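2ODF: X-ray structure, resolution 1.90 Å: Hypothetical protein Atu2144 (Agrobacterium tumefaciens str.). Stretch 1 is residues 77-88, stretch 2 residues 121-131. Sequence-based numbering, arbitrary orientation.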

# COMPACT_ATOMS: atom_id res chain seq x y z
N LEU A 77 -15.81 -10.72 13.54
CA LEU A 77 -15.66 -9.27 13.47
C LEU A 77 -14.19 -8.96 13.28
O LEU A 77 -13.38 -9.39 14.08
N VAL A 78 -13.88 -8.24 12.21
CA VAL A 78 -12.54 -7.74 11.93
C VAL A 78 -12.57 -6.24 12.08
O VAL A 78 -13.41 -5.57 11.47
N TYR A 79 -11.65 -5.71 12.89
CA TYR A 79 -11.65 -4.30 13.17
C TYR A 79 -10.21 -3.75 13.24
O TYR A 79 -9.24 -4.48 13.50
N GLN A 80 -10.11 -2.47 12.95
CA GLN A 80 -8.86 -1.73 12.98
C GLN A 80 -8.66 -1.17 14.37
O GLN A 80 -9.58 -0.56 14.94
N ARG A 81 -7.48 -1.40 14.94
CA ARG A 81 -7.20 -0.99 16.32
C ARG A 81 -6.62 0.43 16.48
O ARG A 81 -6.43 0.88 17.60
N PHE A 82 -6.36 1.13 15.38
CA PHE A 82 -5.84 2.49 15.40
C PHE A 82 -6.63 3.43 14.53
O PHE A 82 -7.36 3.00 13.61
N SER A 83 -6.49 4.73 14.84
CA SER A 83 -7.34 5.78 14.33
C SER A 83 -7.26 5.98 12.83
O SER A 83 -6.15 5.93 12.22
N ARG A 84 -8.43 6.28 12.27
CA ARG A 84 -8.59 6.68 10.88
C ARG A 84 -7.81 7.98 10.57
O ARG A 84 -7.64 8.34 9.39
N LEU A 85 -7.42 8.72 11.61
CA LEU A 85 -6.58 9.91 11.41
C LEU A 85 -5.19 9.57 10.90
O LEU A 85 -4.61 10.36 10.15
N VAL A 86 -4.67 8.40 11.28
CA VAL A 86 -3.38 7.94 10.82
C VAL A 86 -3.51 7.32 9.41
O VAL A 86 -2.78 7.67 8.48
N TYR A 87 -4.48 6.42 9.26
CA TYR A 87 -4.81 5.88 7.94
C TYR A 87 -6.28 5.48 7.96
O TYR A 87 -6.69 4.65 8.80
N ASP A 88 -7.07 6.06 7.05
CA ASP A 88 -8.48 5.70 6.91
C ASP A 88 -8.57 4.45 6.06
O ASP A 88 -8.45 4.51 4.84
N ALA A 121 5.01 3.89 5.25
CA ALA A 121 4.96 3.36 6.61
C ALA A 121 3.52 3.07 7.04
O ALA A 121 3.20 1.96 7.50
N ARG A 122 2.64 4.06 6.86
CA ARG A 122 1.24 3.92 7.27
C ARG A 122 0.50 2.92 6.41
O ARG A 122 -0.28 2.14 6.91
N THR A 123 0.74 2.96 5.11
CA THR A 123 0.11 2.03 4.19
C THR A 123 0.46 0.57 4.51
O THR A 123 -0.40 -0.32 4.49
N SER A 124 1.72 0.34 4.84
CA SER A 124 2.24 -0.99 5.12
C SER A 124 1.79 -1.57 6.45
O SER A 124 1.63 -2.77 6.56
N ALA A 125 1.66 -0.71 7.44
CA ALA A 125 1.44 -1.10 8.84
C ALA A 125 -0.03 -1.19 9.20
O ALA A 125 -0.41 -2.03 10.01
N LEU A 126 -0.85 -0.31 8.60
CA LEU A 126 -2.27 -0.21 8.92
C LEU A 126 -3.18 -0.70 7.83
O LEU A 126 -4.04 -1.50 8.12
N TYR A 127 -2.99 -0.26 6.58
CA TYR A 127 -3.98 -0.47 5.53
C TYR A 127 -3.87 -1.87 4.94
O TYR A 127 -4.88 -2.59 4.86
N VAL A 128 -2.66 -2.27 4.56
CA VAL A 128 -2.49 -3.56 3.90
C VAL A 128 -2.79 -4.73 4.87
O VAL A 128 -3.48 -5.66 4.48
N PRO A 129 -2.27 -4.71 6.11
CA PRO A 129 -2.60 -5.78 7.05
C PRO A 129 -4.10 -5.94 7.28
O PRO A 129 -4.60 -7.06 7.26
N PHE A 130 -4.83 -4.83 7.40
CA PHE A 130 -6.25 -4.85 7.63
C PHE A 130 -6.99 -5.56 6.48
O PHE A 130 -7.70 -6.54 6.71
N HIS A 131 -6.79 -5.09 5.27
CA HIS A 131 -7.42 -5.65 4.14
C HIS A 131 -6.96 -7.05 3.82
O HIS A 131 -7.72 -7.83 3.36

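Strand 77-80 runs nearly antiparallel to helix 121-131. Their axes are at 168° and come within 9.3 Å. The loop after the strand carries the chain along the same helix, so the contact extends from Phe130 back to Arg122. In all, 639 Å² is buried between the two stretches.

The strand alternates in the usual way. Val78 and Gln80 point their CA-to-CB bonds toward the helix, while Tyr79 points away. Val78 is t at chi1, and its CG1 lies 3.9 Å from CE1 of Phe130. Phe130 is also t, with chi2 at 77°. This conformation carries its ring out to the strand. The ring meets the Tyr79 main chain at its edge, with Phe130 CE1 3.7 Å from Tyr79 C. The same CE1 is 3.6 Å from N of Gln80. Tyr79 therefore contributes its backbone here, and its p side chain leaves on the other side of the strand.

Gln80 is t at chi1 and p at chi2. Its side chain extends to the helix backbone, next to the main chain of Leu126. The terminal amide is probably turned over in the model, so its polar partners are best left unassigned.

Leu126 fills the middle of the contact. It is m,t, the common leucine rotamer on a helix, and its two methyls spread between different partners. Leu126 CD2 is 4.0 Å from Phe82 CB. Leu126 CD1 is 3.5 Å from Val86 CG1 and 3.8 Å from Tyr87 CB. Phe82 is m and its CA-to-CB bond points toward the helix, but its ring runs back outward from there, with Phe82 CD2 4.0 Å from Leu126 CD2. Val86 is t. Its CA-to-CB bond points sideways, yet CG1 still reaches Leu126.

Arg122 is m,t,t, nearly fully extended beyond CG. The extension takes its guanidinium to the loop, where NH1 donates a hydrogen bond to O of Val86 at 2.9 Å. The Val86 side chain packs along the arginine, with CG1 3.8 Å from Arg122 CD and lying over one face of the guanidinium. Arg122 has further hydrogen bonds elsewhere in the structure.

Tyr87 has the largest covered area of any residue here. It is t at chi1, which lays its ring along the helix beside Thr123 and Tyr127. Its CE2 is 3.8 Å from OG1 of Thr123. Tyr127, also t, places its CB over one face of the Tyr87 ring, 3.6 Å from the centroid. The two rings lie near parallel, at 30°, but are slid apart and barely overlap; their centroids are 4.8 Å apart. The closest atoms are Tyr87 CE1 and Tyr127 CD1, at 3.2 Å. Both hydroxyls are hydrogen-bonded elsewhere in the structure.

Arg84 and Asp88 turn away from the helix. Within the loop, Arg84 NH2 forms a salt bridge with Asp88 OD2 at 2.9 Å. Ser83 is t, and its OG accepts a hydrogen bond from N of Leu85, also at 2.9 Å.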

# COMPACT_ATOMS: atom_id res chain seq x y z
CB LEU A 77 -16.15 -8.59 14.73
CG LEU A 77 -15.82 -7.11 14.97
CD1 LEU A 77 -16.35 -6.23 13.85
CD2 LEU A 77 -16.40 -6.70 16.32
CB VAL A 78 -12.06 -8.08 10.53
CG1 VAL A 78 -10.60 -7.58 10.32
CG2 VAL A 78 -12.16 -9.57 10.28
CB TYR A 79 -12.47 -3.98 14.42
CG TYR A 79 -11.90 -4.46 15.73
CD1 TYR A 79 -12.08 -5.78 16.14
CD2 TYR A 79 -11.20 -3.61 16.56
CE1 TYR A 79 -11.57 -6.24 17.34
CE2 TYR A 79 -10.69 -4.07 17.79
CZ TYR A 79 -10.87 -5.39 18.16
OH TYR A 79 -10.36 -5.86 19.36
CB GLN A 80 -8.98 -0.64 11.90
CG GLN A 80 -7.86 0.30 11.68
CD GLN A 80 -6.45 -0.31 11.61
OE1 GLN A 80 -6.02 -0.89 10.59
NE2 GLN A 80 -5.72 -0.11 12.66
CB ARG A 81 -6.29 -2.04 16.99
CG ARG A 81 -6.98 -3.40 17.07
CD ARG A 81 -6.20 -4.42 17.83
NE ARG A 81 -6.08 -4.08 19.24
CZ ARG A 81 -4.99 -3.57 19.80
NH1 ARG A 81 -3.89 -3.33 19.07
NH2 ARG A 81 -4.99 -3.29 21.10
CB PHE A 82 -4.33 2.50 15.01
CG PHE A 82 -3.50 1.65 15.94
CD1 PHE A 82 -2.98 2.19 17.10
CD2 PHE A 82 -3.37 0.30 15.71
CE1 PHE A 82 -2.29 1.39 17.98
CE2 PHE A 82 -2.69 -0.49 16.57
CZ PHE A 82 -2.15 0.05 17.71
CB SER A 83 -6.99 7.11 14.99
OG SER A 83 -7.77 8.16 14.45
CB ARG A 84 -10.07 6.92 10.55
CG ARG A 84 -10.72 8.11 11.34
CD ARG A 84 -12.17 8.34 10.97
NE ARG A 84 -12.32 8.65 9.56
CZ ARG A 84 -13.46 8.97 8.95
NH1 ARG A 84 -14.59 9.01 9.63
NH2 ARG A 84 -13.46 9.22 7.66
CB LEU A 85 -6.45 10.74 12.67
CG LEU A 85 -7.70 11.49 13.13
CD1 LEU A 85 -7.45 11.97 14.54
CD2 LEU A 85 -8.03 12.61 12.23
CB VAL A 86 -2.71 6.97 11.81
CG1 VAL A 86 -1.31 6.56 11.30
CG2 VAL A 86 -2.56 7.65 13.18
CB TYR A 87 -3.91 4.67 7.53
CG TYR A 87 -4.09 4.37 6.06
CD1 TYR A 87 -5.31 3.88 5.58
CD2 TYR A 87 -3.10 4.65 5.12
CE1 TYR A 87 -5.52 3.67 4.23
CE2 TYR A 87 -3.31 4.42 3.77
CZ TYR A 87 -4.55 3.95 3.32
OH TYR A 87 -4.82 3.74 1.97
CB ASP A 88 -9.29 6.85 6.29
CG ASP A 88 -10.79 6.59 6.33
OD1 ASP A 88 -11.19 5.40 6.42
OD2 ASP A 88 -11.56 7.57 6.30
CB ALA A 121 5.66 4.33 7.60
CB ARG A 122 0.55 5.26 7.18
CG ARG A 122 1.17 6.29 8.10
CD ARG A 122 0.38 7.53 8.04
NE ARG A 122 0.98 8.63 8.79
CZ ARG A 122 0.33 9.74 9.13
NH1 ARG A 122 -0.97 9.88 8.84
NH2 ARG A 122 0.97 10.72 9.76
CB THR A 123 0.50 2.37 2.71
OG1 THR A 123 0.12 3.72 2.39
CG2 THR A 123 -0.16 1.43 1.77
CB SER A 124 3.77 -0.98 5.16
OG SER A 124 4.25 -2.26 5.47
CB ALA A 125 2.12 -0.12 9.76
CB LEU A 126 -2.65 1.21 9.29
CG LEU A 126 -2.03 1.74 10.59
CD1 LEU A 126 -2.34 3.23 10.71
CD2 LEU A 126 -2.46 0.94 11.87
CB TYR A 127 -3.81 0.63 4.46
CG TYR A 127 -4.62 0.46 3.20
CD1 TYR A 127 -5.99 0.70 3.16
CD2 TYR A 127 -3.98 0.12 2.00
CE1 TYR A 127 -6.71 0.59 1.95
CE2 TYR A 127 -4.68 0.03 0.82
CZ TYR A 127 -6.02 0.24 0.79
OH TYR A 127 -6.66 0.10 -0.43
CB VAL A 128 -1.15 -3.66 3.09
CG1 VAL A 128 -0.94 -5.10 2.55
CG2 VAL A 128 -1.16 -2.66 1.89
CB PRO A 129 -1.85 -5.39 8.35
CG PRO A 129 -0.70 -4.59 7.86
CD PRO A 129 -1.25 -3.81 6.69
CB PHE A 130 -6.78 -3.43 7.88
CG PHE A 130 -8.25 -3.37 8.13
CD1 PHE A 130 -8.78 -3.75 9.37
CD2 PHE A 130 -9.13 -2.97 7.13
CE1 PHE A 130 -10.15 -3.74 9.57
CE2 PHE A 130 -10.50 -2.96 7.34
CZ PHE A 130 -11.00 -3.35 8.55
CB HIS A 131 -7.41 -4.69 2.98
CG HIS A 131 -8.24 -3.48 3.21
ND1 HIS A 131 -9.61 -3.52 3.24
CD2 HIS A 131 -7.90 -2.21 3.51
CE1 HIS A 131 -10.07 -2.32 3.52
NE2 HIS A 131 -9.05 -1.51 3.67